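Local coordinates for leucine-rich repeat protein TpLRR (Treponema pallidum, PDB 6MLX) that is of unknown function but, as a secreted, periplasmic leucine-rich repeat protein of the BspA type, probably serves in binding other molecules, at residues K30-L36 with S58-L64; A83-L87 with L105-P111; I23-Y27 with T50-C56; S124-L128 with F145-A149. One frame throughout, in Å; residues are numbered along the deposited sequence.

Interaction 1. Residues K30-L36 with S58-L64; sequences KGIAVVL and SLVRVSL
Segments 30-36 and 58-64 run side by side as parallel strands, 33-35 beside 61-63, their axes 4.8 Å apart and 1° from parallel. The bridges pair Ala33 with Arg61, Val34 with Val62 and Val35 with Ser63. Before the strands, Ile32 (phi/psi -91/-10) and Val60 (-111/-36) leave extended geometry, so that Ile32 O accepts from both Val60 N (2.9 Å) and Arg61 N (3.2 Å). The ladder continues with Val34 N to Arg61 O (3.1 Å), Ser63 N to Val34 O (2.9 Å) and Leu36 N to Ser63 O (2.9 Å). Ser58, in the p rotamer, adds a bond from its OG to Gly31 O (3.2 Å). Apolar contacts line the face of Val34 and Val62: Val34 CG2 meets Leu59 CD2 at 3.7 Å, and Leu36 CD2 meets Leu64 CD2 at 4.0 Å; Tyr27 and Phe11 also pack on Val34. On the face of Ala33 and Val35, Arg61 (chi1 m) reaches across to segment 30-36, its NH1 3.6 Å from Ile32 CD1 and 3.9 Å from Ala33 CB. Strand 84-86 continues the sheet. Short parallel strands stacked in register, with Val34, Val62 and the flanking leucines turned inward, mark a leucine-rich repeat solenoid.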
loop_
_atom_site.group_PDB
_atom_site.type_symbol
_atom_site.label_atom_id
_atom_site.label_comp_id
_atom_site.label_asym_id
_atom_site.label_seq_id
_atom_site.Cartn_x
_atom_site.Cartn_y
_atom_site.Cartn_z
ATOM N N LYS A 30 -17.987 0.186 14.377
ATOM C CA LYS A 30 -18.273 -0.665 13.224
ATOM C C LYS A 30 -19.096 0.114 12.210
ATOM O O LYS A 30 -20.067 -0.396 11.641
ATOM C CB LYS A 30 -18.994 -1.962 13.623
ATOM C CG LYS A 30 -18.664 -2.500 15.019
ATOM C CD LYS A 30 -18.865 -4.014 15.151
ATOM C CE LYS A 30 -18.939 -4.429 16.636
ATOM N NZ LYS A 30 -17.622 -4.944 17.141
ATOM N N GLY A 31 -18.737 1.377 11.989
ATOM C CA GLY A 31 -19.398 2.152 10.960
ATOM C C GLY A 31 -18.980 1.698 9.577
ATOM O O GLY A 31 -18.132 0.823 9.386
ATOM N N ILE A 32 -19.607 2.299 8.574
ATOM C CA ILE A 32 -19.194 2.022 7.206
ATOM C C ILE A 32 -18.125 2.997 6.742
ATOM O O ILE A 32 -17.502 2.777 5.688
ATOM C CB ILE A 32 -20.429 2.067 6.297
ATOM C CG1 ILE A 32 -21.192 3.366 6.555
ATOM C CG2 ILE A 32 -21.308 0.866 6.582
ATOM C CD1 ILE A 32 -22.001 3.839 5.387
ATOM N N ALA A 33 -17.876 4.051 7.518
ATOM C CA ALA A 33 -17.006 5.149 7.124
ATOM C C ALA A 33 -16.403 5.757 8.379
ATOM O O ALA A 33 -17.132 6.137 9.304
ATOM C CB ALA A 33 -17.782 6.209 6.331
ATOM N N VAL A 34 -15.074 5.818 8.408
ATOM C CA VAL A 34 -14.309 6.488 9.448
ATOM C C VAL A 34 -13.605 7.671 8.797
ATOM O O VAL A 34 -13.021 7.532 7.715
ATOM C CB VAL A 34 -13.300 5.525 10.104
ATOM C CG1 VAL A 34 -12.265 6.269 10.953
ATOM C CG2 VAL A 34 -14.034 4.504 10.936
ATOM N N VAL A 35 -13.737 8.842 9.408
ATOM C CA VAL A 35 -12.891 9.986 9.111
ATOM C C VAL A 35 -12.020 10.167 10.346
ATOM O O VAL A 35 -12.470 10.701 11.367
ATOM C CB VAL A 35 -13.690 11.253 8.794
ATOM C CG1 VAL A 35 -12.734 12.416 8.550
ATOM C CG2 VAL A 35 -14.597 11.034 7.591
ATOM N N LEU A 36 -10.788 9.682 10.262
ATOM C CA LEU A 36 -9.867 9.763 11.379
ATOM C C LEU A 36 -9.635 11.219 11.767
ATOM O O LEU A 36 -9.231 12.026 10.910
ATOM C CB LEU A 36 -8.538 9.123 11.006
ATOM C CG LEU A 36 -7.664 8.833 12.208
ATOM C CD1 LEU A 36 -8.310 7.688 12.951
ATOM C CD2 LEU A 36 -6.238 8.499 11.776
ATOM N N SER A 58 -16.457 -4.221 8.412
ATOM C CA SER A 58 -17.549 -3.287 8.178
ATOM C C SER A 58 -17.147 -2.087 7.330
ATOM O O SER A 58 -18.019 -1.450 6.732
ATOM C CB SER A 58 -18.080 -2.780 9.514
ATOM O OG SER A 58 -17.059 -2.056 10.182
ATOM N N LEU A 59 -15.861 -1.747 7.285
ATOM C CA LEU A 59 -15.434 -0.480 6.708
ATOM C C LEU A 59 -15.504 -0.513 5.189
ATOM O O LEU A 59 -15.085 -1.489 4.557
ATOM C CB LEU A 59 -14.019 -0.139 7.175
ATOM C CG LEU A 59 -14.052 0.535 8.544
ATOM C CD1 LEU A 59 -12.679 0.590 9.185
ATOM C CD2 LEU A 59 -14.633 1.931 8.386
ATOM N N VAL A 60 -16.056 0.558 4.618
ATOM C CA VAL A 60 -16.093 0.770 3.179
ATOM C C VAL A 60 -15.184 1.921 2.763
ATOM O O VAL A 60 -14.548 1.867 1.707
ATOM C CB VAL A 60 -17.550 1.015 2.722
ATOM C CG1 VAL A 60 -17.633 1.400 1.237
ATOM C CG2 VAL A 60 -18.399 -0.218 3.001
ATOM N N ARG A 61 -15.099 2.963 3.589
ATOM C CA ARG A 61 -14.295 4.141 3.299
ATOM C C ARG A 61 -13.585 4.583 4.570
ATOM O O ARG A 61 -14.178 4.599 5.655
ATOM C CB ARG A 61 -15.151 5.307 2.764
ATOM C CG ARG A 61 -16.107 4.975 1.639
ATOM C CD ARG A 61 -17.328 5.896 1.712
ATOM N NE ARG A 61 -18.515 5.293 1.113
ATOM C CZ ARG A 61 -19.633 5.028 1.792
ATOM N NH1 ARG A 61 -19.712 5.322 3.093
ATOM N NH2 ARG A 61 -20.673 4.470 1.172
ATOM N N VAL A 62 -12.308 4.929 4.427
ATOM C CA VAL A 62 -11.488 5.459 5.507
ATOM C C VAL A 62 -10.837 6.734 4.998
ATOM O O VAL A 62 -10.327 6.770 3.872
ATOM C CB VAL A 62 -10.419 4.447 5.960
ATOM C CG1 VAL A 62 -9.472 5.079 6.971
ATOM C CG2 VAL A 62 -11.074 3.204 6.546
ATOM N N SER A 63 -10.863 7.785 5.807
ATOM C CA SER A 63 -10.187 9.028 5.471
ATOM C C SER A 63 -9.146 9.306 6.541
ATOM O O SER A 63 -9.465 9.308 7.733
ATOM C CB SER A 63 -11.191 10.183 5.356
ATOM O OG SER A 63 -10.529 11.436 5.254
ATOM N N LEU A 64 -7.907 9.527 6.118
ATOM C CA LEU A 64 -6.870 9.845 7.087
ATOM C C LEU A 64 -6.469 11.314 6.979
ATOM O O LEU A 64 -6.439 11.868 5.874
ATOM C CB LEU A 64 -5.633 8.963 6.880
ATOM C CG LEU A 64 -5.949 7.464 6.786
ATOM C CD1 LEU A 64 -4.697 6.633 6.501
ATOM C CD2 LEU A 64 -6.608 6.998 8.066
#

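Interaction 2. Residues A83-L87 with L105-P111; sequences ARIEL and LAGIVFP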
loop_
_atom_site.group_PDB
_atom_site.type_symbol
_atom_site.label_atom_id
_atom_site.label_comp_id
_atom_site.label_asym_id
_atom_site.label_seq_id
_atom_site.Cartn_x
_atom_site.Cartn_y
_atom_site.Cartn_z
ATOM N N ALA A 83 -13.193 -0.116 0.154
ATOM C CA ALA A 83 -13.198 0.261 -1.252
ATOM C C ALA A 83 -12.460 1.560 -1.541
ATOM O O ALA A 83 -11.960 1.741 -2.655
ATOM C CB ALA A 83 -14.642 0.390 -1.768
ATOM N N ARG A 84 -12.406 2.482 -0.588
ATOM C CA ARG A 84 -11.668 3.719 -0.774
ATOM C C ARG A 84 -10.954 4.074 0.511
ATOM O O ARG A 84 -11.485 3.864 1.603
ATOM C CB ARG A 84 -12.567 4.878 -1.176
ATOM C CG ARG A 84 -13.059 4.778 -2.554
ATOM C CD ARG A 84 -14.042 5.894 -2.804
ATOM N NE ARG A 84 -14.427 5.951 -4.202
ATOM C CZ ARG A 84 -13.645 6.435 -5.161
ATOM N NH1 ARG A 84 -12.425 6.875 -4.857
ATOM N NH2 ARG A 84 -14.073 6.458 -6.415
ATOM N N ILE A 85 -9.750 4.617 0.375
ATOM C CA ILE A 85 -9.039 5.185 1.508
ATOM C C ILE A 85 -8.358 6.454 1.021
ATOM O O ILE A 85 -7.615 6.424 0.030
ATOM C CB ILE A 85 -8.028 4.202 2.133
ATOM C CG1 ILE A 85 -7.243 4.888 3.257
ATOM C CG2 ILE A 85 -7.094 3.606 1.073
ATOM C CD1 ILE A 85 -6.538 3.924 4.218
ATOM N N GLU A 86 -8.635 7.569 1.685
ATOM C CA GLU A 86 -8.055 8.853 1.325
ATOM C C GLU A 86 -6.711 8.954 2.025
ATOM O O GLU A 86 -6.646 9.061 3.259
ATOM C CB GLU A 86 -8.973 10.007 1.717
ATOM C CG GLU A 86 -10.278 10.102 0.908
ATOM C CD GLU A 86 -10.064 10.005 -0.603
ATOM O OE1 GLU A 86 -9.182 10.744 -1.125
ATOM O OE2 GLU A 86 -10.807 9.237 -1.269
ATOM N N LEU A 87 -5.651 8.894 1.252
ATOM C CA LEU A 87 -4.427 8.967 2.029
ATOM C C LEU A 87 -4.007 10.422 2.177
ATOM O O LEU A 87 -4.211 11.232 1.265
ATOM C CB LEU A 87 -3.312 8.169 1.367
ATOM C CG LEU A 87 -3.611 6.672 1.222
ATOM C CD1 LEU A 87 -2.459 5.930 0.559
ATOM C CD2 LEU A 87 -3.924 6.062 2.583
ATOM N N LEU A 105 -10.446 -3.195 -2.432
ATOM C CA LEU A 105 -9.737 -1.957 -2.725
ATOM C C LEU A 105 -9.447 -1.964 -4.218
ATOM O O LEU A 105 -8.592 -2.716 -4.695
ATOM C CB LEU A 105 -8.467 -1.867 -1.888
ATOM C CG LEU A 105 -7.840 -0.492 -1.701
ATOM C CD1 LEU A 105 -8.877 0.444 -1.167
ATOM C CD2 LEU A 105 -6.661 -0.590 -0.735
ATOM N N ALA A 106 -10.197 -1.164 -4.975
ATOM C CA ALA A 106 -10.082 -1.189 -6.426
ATOM C C ALA A 106 -9.057 -0.198 -6.940
ATOM O O ALA A 106 -8.547 -0.365 -8.058
ATOM C CB ALA A 106 -11.436 -0.910 -7.076
ATOM N N GLY A 107 -8.742 0.815 -6.144
ATOM C CA GLY A 107 -7.786 1.822 -6.544
ATOM C C GLY A 107 -7.279 2.537 -5.318
ATOM O O GLY A 107 -7.906 2.516 -4.252
ATOM N N ILE A 108 -6.129 3.176 -5.477
ATOM C CA ILE A 108 -5.549 3.950 -4.389
ATOM C C ILE A 108 -4.626 4.989 -5.009
ATOM O O ILE A 108 -3.962 4.729 -6.015
ATOM C CB ILE A 108 -4.830 3.022 -3.384
ATOM C CG1 ILE A 108 -4.427 3.772 -2.120
ATOM C CG2 ILE A 108 -3.637 2.347 -4.037
ATOM C CD1 ILE A 108 -3.860 2.838 -1.061
ATOM N N VAL A 109 -4.650 6.193 -4.449
ATOM C CA VAL A 109 -3.839 7.299 -4.937
ATOM C C VAL A 109 -2.778 7.586 -3.883
ATOM O O VAL A 109 -3.104 7.952 -2.748
ATOM C CB VAL A 109 -4.674 8.553 -5.226
ATOM C CG1 VAL A 109 -3.761 9.675 -5.671
ATOM C CG2 VAL A 109 -5.751 8.277 -6.280
ATOM N N PHE A 110 -1.539 7.417 -4.250
ATOM C CA PHE A 110 -0.464 7.615 -3.283
ATOM C C PHE A 110 -0.030 9.076 -3.239
ATOM O O PHE A 110 0.116 9.711 -4.281
ATOM C CB PHE A 110 0.735 6.761 -3.626
ATOM C CG PHE A 110 0.517 5.302 -3.424
ATOM C CD1 PHE A 110 0.176 4.804 -2.179
ATOM C CD2 PHE A 110 0.675 4.423 -4.476
ATOM C CE1 PHE A 110 -0.015 3.456 -1.990
ATOM C CE2 PHE A 110 0.504 3.070 -4.288
ATOM C CZ PHE A 110 0.157 2.581 -3.054
ATOM N N PRO A 111 0.203 9.605 -2.040
ATOM C CA PRO A 111 0.599 11.011 -1.915
ATOM C C PRO A 111 2.028 11.250 -2.363
ATOM O O PRO A 111 2.888 10.361 -2.330
ATOM C CB PRO A 111 0.457 11.290 -0.415
ATOM C CG PRO A 111 0.627 9.965 0.219
ATOM C CD PRO A 111 0.008 8.965 -0.729
HETATM O O HOH W 1 -8.882 4.111 -2.493
HETATM O O HOH W 2 -6.745 6.751 -2.597
HETATM O O HOH W 3 -5.634 9.293 -1.465
#
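Leu87 gives up the most surface here, 81 Å², and its CA-to-CB bond points toward segment 105-111. In its m, t rotamer, Leu87 CD1 lies 3.8 Å from Ile108 CD1, 4.0 Å from Phe110 CD1 and 3.9 Å from Val109 O, while Leu87 CB rests 4.0 Å from Pro111 CD. One leucine thus meets four successive residues of the next repeat, whose Phe110 in turn packs on Leu133 and Pro134.

Leu105, with 54 Å² covered, closes the other end: its CD1 sits 3.7 Å from Ala83 O and 4.3 Å from Ile85 CG2. At Ala83 (48 Å²) the backbones are still close, its CA 4.4 Å from that of Leu105; they part beyond it. Between the two leucines, Ile85 CG2 also touches Ile108 CD1 at 4.0 Å, making a continuous apolar row along the inner side of neighbouring coils of the leucine-rich repeat solenoid.

The backbones then stand too far apart for a direct ladder, with the CA atoms of Ile85 and Ile108 7.0 Å from each other, and three waters fill the gap. Water 1 accepts from Ile85 N (3.0 Å) and donates to Gly107 O (2.6 Å); water 2 donates to Ile85 O (2.8 Å) and accepts from Val109 N (2.9 Å); water 3 accepts from Leu87 N (2.7 Å) and donates to Val109 O (3.1 Å). On its far edge, strand 84-86 bonds directly to Val60, Val62 and Leu64.

Interaction 3. Residues I23-Y27 with T50-C56; sequences IITRY and TKAFYGC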
loop_
_atom_site.group_PDB
_atom_site.type_symbol
_atom_site.label_atom_id
_atom_site.label_comp_id
_atom_site.label_asym_id
_atom_site.label_seq_id
_atom_site.Cartn_x
_atom_site.Cartn_y
_atom_site.Cartn_z
ATOM N N ILE A 23 -1.014 8.444 18.515
ATOM C CA ILE A 23 -0.936 7.203 17.753
ATOM C C ILE A 23 -2.246 6.451 17.951
ATOM O O ILE A 23 -2.611 6.131 19.087
ATOM C CB ILE A 23 0.244 6.338 18.215
ATOM C CG1 ILE A 23 1.571 7.086 18.023
ATOM C CG2 ILE A 23 0.196 4.942 17.532
ATOM C CD1 ILE A 23 2.775 6.439 18.705
ATOM N N ILE A 24 -2.956 6.162 16.863
ATOM C CA ILE A 24 -4.222 5.437 16.960
ATOM C C ILE A 24 -3.924 3.942 17.001
ATOM O O ILE A 24 -3.334 3.388 16.068
ATOM C CB ILE A 24 -5.157 5.781 15.794
ATOM C CG1 ILE A 24 -5.483 7.269 15.785
ATOM C CG2 ILE A 24 -6.451 4.976 15.886
ATOM C CD1 ILE A 24 -6.306 7.728 16.960
ATOM N N THR A 25 -4.318 3.288 18.095
ATOM C CA THR A 25 -4.002 1.884 18.299
ATOM C C THR A 25 -5.172 0.959 18.004
ATOM O O THR A 25 -4.944 -0.220 17.710
ATOM C CB THR A 25 -3.518 1.644 19.736
ATOM O OG1 THR A 25 -4.554 2.013 20.656
ATOM C CG2 THR A 25 -2.304 2.487 20.018
ATOM N N ARG A 26 -6.407 1.443 18.073
ATOM C CA ARG A 26 -7.508 0.560 17.717
ATOM C C ARG A 26 -8.725 1.401 17.351
ATOM O O ARG A 26 -8.992 2.438 17.966
ATOM C CB ARG A 26 -7.825 -0.430 18.855
ATOM C CG ARG A 26 -8.873 -1.490 18.526
ATOM C CD ARG A 26 -8.399 -2.416 17.363
ATOM N NE ARG A 26 -9.117 -3.696 17.333
ATOM C CZ ARG A 26 -9.403 -4.390 16.228
ATOM N NH1 ARG A 26 -9.065 -3.943 15.031
ATOM N NH2 ARG A 26 -10.050 -5.544 16.324
ATOM N N TYR A 27 -9.432 0.965 16.314
ATOM C CA TYR A 27 -10.758 1.470 16.008
ATOM C C TYR A 27 -11.766 0.506 16.612
ATOM O O TYR A 27 -11.718 -0.699 16.336
ATOM C CB TYR A 27 -10.957 1.615 14.503
ATOM C CG TYR A 27 -12.390 1.901 14.101
ATOM C CD1 TYR A 27 -13.048 3.038 14.552
ATOM C CD2 TYR A 27 -13.071 1.039 13.254
ATOM C CE1 TYR A 27 -14.351 3.305 14.176
ATOM C CE2 TYR A 27 -14.369 1.285 12.874
ATOM C CZ TYR A 27 -15.008 2.417 13.336
ATOM O OH TYR A 27 -16.298 2.650 12.940
ATOM N N THR A 50 0.133 -0.597 14.366
ATOM C CA THR A 50 0.024 -2.022 14.072
ATOM C C THR A 50 -1.379 -2.563 14.336
ATOM O O THR A 50 -1.906 -2.432 15.442
ATOM C CB THR A 50 1.054 -2.774 14.925
ATOM O OG1 THR A 50 2.381 -2.461 14.465
ATOM C CG2 THR A 50 0.845 -4.273 14.836
ATOM N N LYS A 51 -1.999 -3.153 13.303
ATOM C CA LYS A 51 -3.272 -3.879 13.405
ATOM C C LYS A 51 -4.427 -3.019 13.933
ATOM O O LYS A 51 -5.403 -3.551 14.478
ATOM C CB LYS A 51 -3.137 -5.140 14.287
ATOM C CG LYS A 51 -2.134 -6.178 13.802
ATOM C CD LYS A 51 -2.023 -7.399 14.746
ATOM C CE LYS A 51 -2.440 -8.693 14.032
ATOM N NZ LYS A 51 -1.459 -9.856 14.223
ATOM N N ALA A 52 -4.366 -1.697 13.776
ATOM C CA ALA A 52 -5.377 -0.843 14.396
ATOM C C ALA A 52 -6.763 -1.060 13.785
ATOM O O ALA A 52 -7.779 -0.947 14.482
ATOM C CB ALA A 52 -4.956 0.623 14.291
ATOM N N PHE A 53 -6.840 -1.362 12.486
ATOM C CA PHE A 53 -8.122 -1.680 11.860
ATOM C C PHE A 53 -8.174 -3.139 11.425
ATOM O O PHE A 53 -8.909 -3.492 10.501
ATOM C CB PHE A 53 -8.412 -0.782 10.657
ATOM C CG PHE A 53 -8.588 0.669 10.992
ATOM C CD1 PHE A 53 -9.843 1.252 10.967
ATOM C CD2 PHE A 53 -7.500 1.455 11.316
ATOM C CE1 PHE A 53 -10.005 2.597 11.263
ATOM C CE2 PHE A 53 -7.652 2.791 11.613
ATOM C CZ PHE A 53 -8.907 3.365 11.590
ATOM N N TYR A 54 -7.379 -3.980 12.073
ATOM C CA TYR A 54 -7.288 -5.386 11.718
ATOM C C TYR A 54 -8.667 -6.046 11.760
ATOM O O TYR A 54 -9.367 -5.980 12.777
ATOM C CB TYR A 54 -6.320 -6.058 12.681
ATOM C CG TYR A 54 -6.024 -7.498 12.419
ATOM C CD1 TYR A 54 -4.937 -7.874 11.634
ATOM C CD2 TYR A 54 -6.809 -8.492 12.975
ATOM C CE1 TYR A 54 -4.648 -9.206 11.400
ATOM C CE2 TYR A 54 -6.535 -9.834 12.745
ATOM C CZ TYR A 54 -5.448 -10.182 11.963
ATOM O OH TYR A 54 -5.168 -11.508 11.729
ATOM N N GLY A 55 -9.066 -6.654 10.642
ATOM C CA GLY A 55 -10.321 -7.374 10.571
ATOM C C GLY A 55 -11.585 -6.542 10.585
ATOM O O GLY A 55 -12.667 -7.092 10.821
ATOM N N CYS A 56 -11.507 -5.236 10.325
ATOM C CA CYS A 56 -12.704 -4.388 10.403
ATOM C C CYS A 56 -13.507 -4.537 9.113
ATOM O O CYS A 56 -13.540 -3.655 8.248
ATOM C CB CYS A 56 -12.331 -2.936 10.666
ATOM S SG CYS A 56 -11.647 -2.651 12.318
HETATM O O HOH W 4 -2.036 -1.065 17.675
#
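At the N-terminal end of the repeat array, strand 22-27 meets the turn-rich loop 50-56, in which a type I turn (Lys51 to Tyr54) runs into a type II turn (Phe53 to Cys56). Ala52 O is the focal acceptor: it takes a bond from Tyr27 N (3.1 Å) and a weak one from Arg26 NH1 (3.3 Å). The same Arg26 NH1 donates to Tyr54 O at 3.1 Å, so the guanidinium holds carbonyls of both turns. A water donates to Thr25 O (3.0 Å) and Thr50 O (2.6 Å). Thr25 and Arg26 also form a classic beta bulge opposite Gln12 of strand 11-15.

Beneath the polar links lies an aromatic layer. Tyr27 CB sits over the face of the Phe53 ring, 3.9 Å from its centroid, in a CH-pi contact; the two rings are nearly parallel, at 22°, but barely overlap. Cys56 SG approaches the edge of the Tyr27 ring, 5.4 Å from its centroid, while Tyr27 OH bonds to Gly31 N. Phe53 stacks in turn on Phe76, carrying the packing toward the next coil. The contact thus joins the antiparallel hairpin 11-15/22-27 to the hydrophobic core of a leucine-rich repeat solenoid.

Interaction 4. Residues S124-L128 with F145-A149; sequences SCGSL and FRDCA
Two left-handed residues at matching places, Ser124 (phi/psi 60/28) and Asp147 (59/32), are each followed by a cysteine that centres an inverse gamma turn, Cys125 (-83/83) and Cys148 (-85/83). Stacked coils of a leucine-rich repeat solenoid repeat one backbone shape in this way. Asp147 is the third residue of a type II turn that runs from Phe145 to Cys148, whereas Cys125 begins a type I turn reaching Leu128. The CA atoms of Ser124 and Asp147 lie 4.8 Å apart, as do those of Gly126 and Cys148.

A single direct hydrogen bond joins the coils, Ser124 N to Arg146 O at 2.8 Å. Beside it, Ser124 CA makes a CA-H...O contact with Asp147 O (3.6 Å). Inside, both cysteines take the m rotamer: Cys148 SG lies 4.0 Å from Cys125 CB and 3.7 Å from Cys125 O, the row continuing to Cys102. Leu128 (t, p) places CD2 4.4 Å from Phe145 CD1, at the edge of that ring, and 4.5 Å from Cys148 SG. Arg146 forms salt bridges with Asp120 and Glu169. At the surface, with Ser124 and Asp147 both m in chi1, one water spans Ser124 OG (2.7 Å) and Asp147 OD2 (2.4 Å).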
loop_
_atom_site.group_PDB
_atom_site.type_symbol
_atom_site.label_atom_id
_atom_site.label_comp_id
_atom_site.label_asym_id
_atom_site.label_seq_id
_atom_site.Cartn_x
_atom_site.Cartn_y
_atom_site.Cartn_z
ATOM N N SER A 124 -2.640 -9.926 -1.886
ATOM C CA SER A 124 -4.028 -10.393 -2.027
ATOM C C SER A 124 -5.038 -9.251 -2.110
ATOM O O SER A 124 -6.200 -9.412 -1.732
ATOM C CB SER A 124 -4.419 -11.348 -0.891
ATOM O OG SER A 124 -3.750 -12.587 -1.031
ATOM N N CYS A 125 -4.621 -8.084 -2.601
ATOM C CA CYS A 125 -5.586 -7.033 -2.933
ATOM C C CYS A 125 -6.138 -7.330 -4.326
ATOM O O CYS A 125 -5.709 -6.777 -5.340
ATOM C CB CYS A 125 -4.946 -5.657 -2.838
ATOM S SG CYS A 125 -4.786 -5.105 -1.130
ATOM N N GLY A 126 -7.143 -8.212 -4.356
ATOM C CA GLY A 126 -7.610 -8.814 -5.582
ATOM C C GLY A 126 -8.450 -7.916 -6.470
ATOM O O GLY A 126 -8.802 -8.340 -7.574
ATOM N N SER A 127 -8.803 -6.713 -6.021
ATOM C CA SER A 127 -9.568 -5.793 -6.852
ATOM C C SER A 127 -8.739 -4.636 -7.384
ATOM O O SER A 127 -9.248 -3.849 -8.195
ATOM C CB SER A 127 -10.765 -5.219 -6.072
ATOM O OG SER A 127 -11.709 -6.220 -5.755
ATOM N N LEU A 128 -7.501 -4.503 -6.943
ATOM C CA LEU A 128 -6.692 -3.345 -7.294
ATOM C C LEU A 128 -6.313 -3.407 -8.773
ATOM O O LEU A 128 -5.773 -4.411 -9.240
ATOM C CB LEU A 128 -5.457 -3.305 -6.397
ATOM C CG LEU A 128 -4.496 -2.115 -6.378
ATOM C CD1 LEU A 128 -5.210 -0.826 -6.032
ATOM C CD2 LEU A 128 -3.389 -2.411 -5.359
ATOM N N PHE A 145 2.980 -6.355 -4.263
ATOM C CA PHE A 145 1.748 -6.559 -5.016
ATOM C C PHE A 145 1.500 -8.039 -5.299
ATOM O O PHE A 145 0.927 -8.398 -6.330
ATOM C CB PHE A 145 1.780 -5.731 -6.298
ATOM C CG PHE A 145 1.961 -4.275 -6.037
ATOM C CD1 PHE A 145 0.880 -3.494 -5.644
ATOM C CD2 PHE A 145 3.221 -3.691 -6.125
ATOM C CE1 PHE A 145 1.041 -2.141 -5.378
ATOM C CE2 PHE A 145 3.394 -2.340 -5.856
ATOM C CZ PHE A 145 2.302 -1.568 -5.483
ATOM N N ARG A 146 1.917 -8.901 -4.366
ATOM C CA ARG A 146 1.695 -10.339 -4.491
ATOM C C ARG A 146 0.205 -10.640 -4.614
ATOM O O ARG A 146 -0.611 -10.107 -3.862
ATOM C CB ARG A 146 2.280 -11.055 -3.267
ATOM C CG ARG A 146 2.194 -12.584 -3.301
ATOM C CD ARG A 146 2.628 -13.199 -1.943
ATOM N NE ARG A 146 3.861 -12.605 -1.420
ATOM C CZ ARG A 146 5.074 -12.860 -1.914
ATOM N NH1 ARG A 146 5.207 -13.682 -2.943
ATOM N NH2 ARG A 146 6.156 -12.288 -1.390
ATOM N N ASP A 147 -0.150 -11.470 -5.593
ATOM C CA ASP A 147 -1.525 -11.945 -5.767
ATOM C C ASP A 147 -2.529 -10.812 -5.967
ATOM O O ASP A 147 -3.690 -10.926 -5.555
ATOM C CB ASP A 147 -1.969 -12.802 -4.582
ATOM C CG ASP A 147 -1.041 -13.931 -4.327
ATOM O OD1 ASP A 147 -0.637 -14.588 -5.303
ATOM O OD2 ASP A 147 -0.693 -14.139 -3.156
ATOM N N CYS A 148 -2.102 -9.712 -6.588
ATOM C CA CYS A 148 -3.041 -8.690 -7.049
ATOM C C CYS A 148 -3.542 -9.137 -8.422
ATOM O O CYS A 148 -3.042 -8.739 -9.476
ATOM C CB CYS A 148 -2.376 -7.320 -7.066
ATOM S SG CYS A 148 -2.054 -6.679 -5.374
ATOM N N ALA A 149 -4.545 -10.016 -8.398
ATOM C CA ALA A 149 -4.937 -10.723 -9.614
ATOM C C ALA A 149 -5.609 -9.813 -10.636
ATOM O O ALA A 149 -5.688 -10.184 -11.811
ATOM C CB ALA A 149 -5.857 -11.897 -9.273
HETATM O O HOH W 5 -1.089 -13.035 -1.047
#

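From the N terminus, strand 22-27 opens interaction 3 and strand 33-35 follows to open interaction 1. Segments 50-56 and 58-64 then close them in the same order, so the two contacts cross, binding the N-terminal hairpin and the first strand of the parallel sheet, 33-35, to one coil. They share a core in which Val34 CG2 packs on Tyr27 CZ at 3.3 Å. Interaction 2 opens later in the chain, yet strands 61-63 and 84-86 are sheet neighbours, and its closing segment 105-111 carries the stack onward. Interaction 4 comes last, its loop 124-128 touching interaction 2 where Leu105 O meets Leu128 CB at 3.6 Å. Interactions 1, 2 and 4 thus succeed one another along the solenoid.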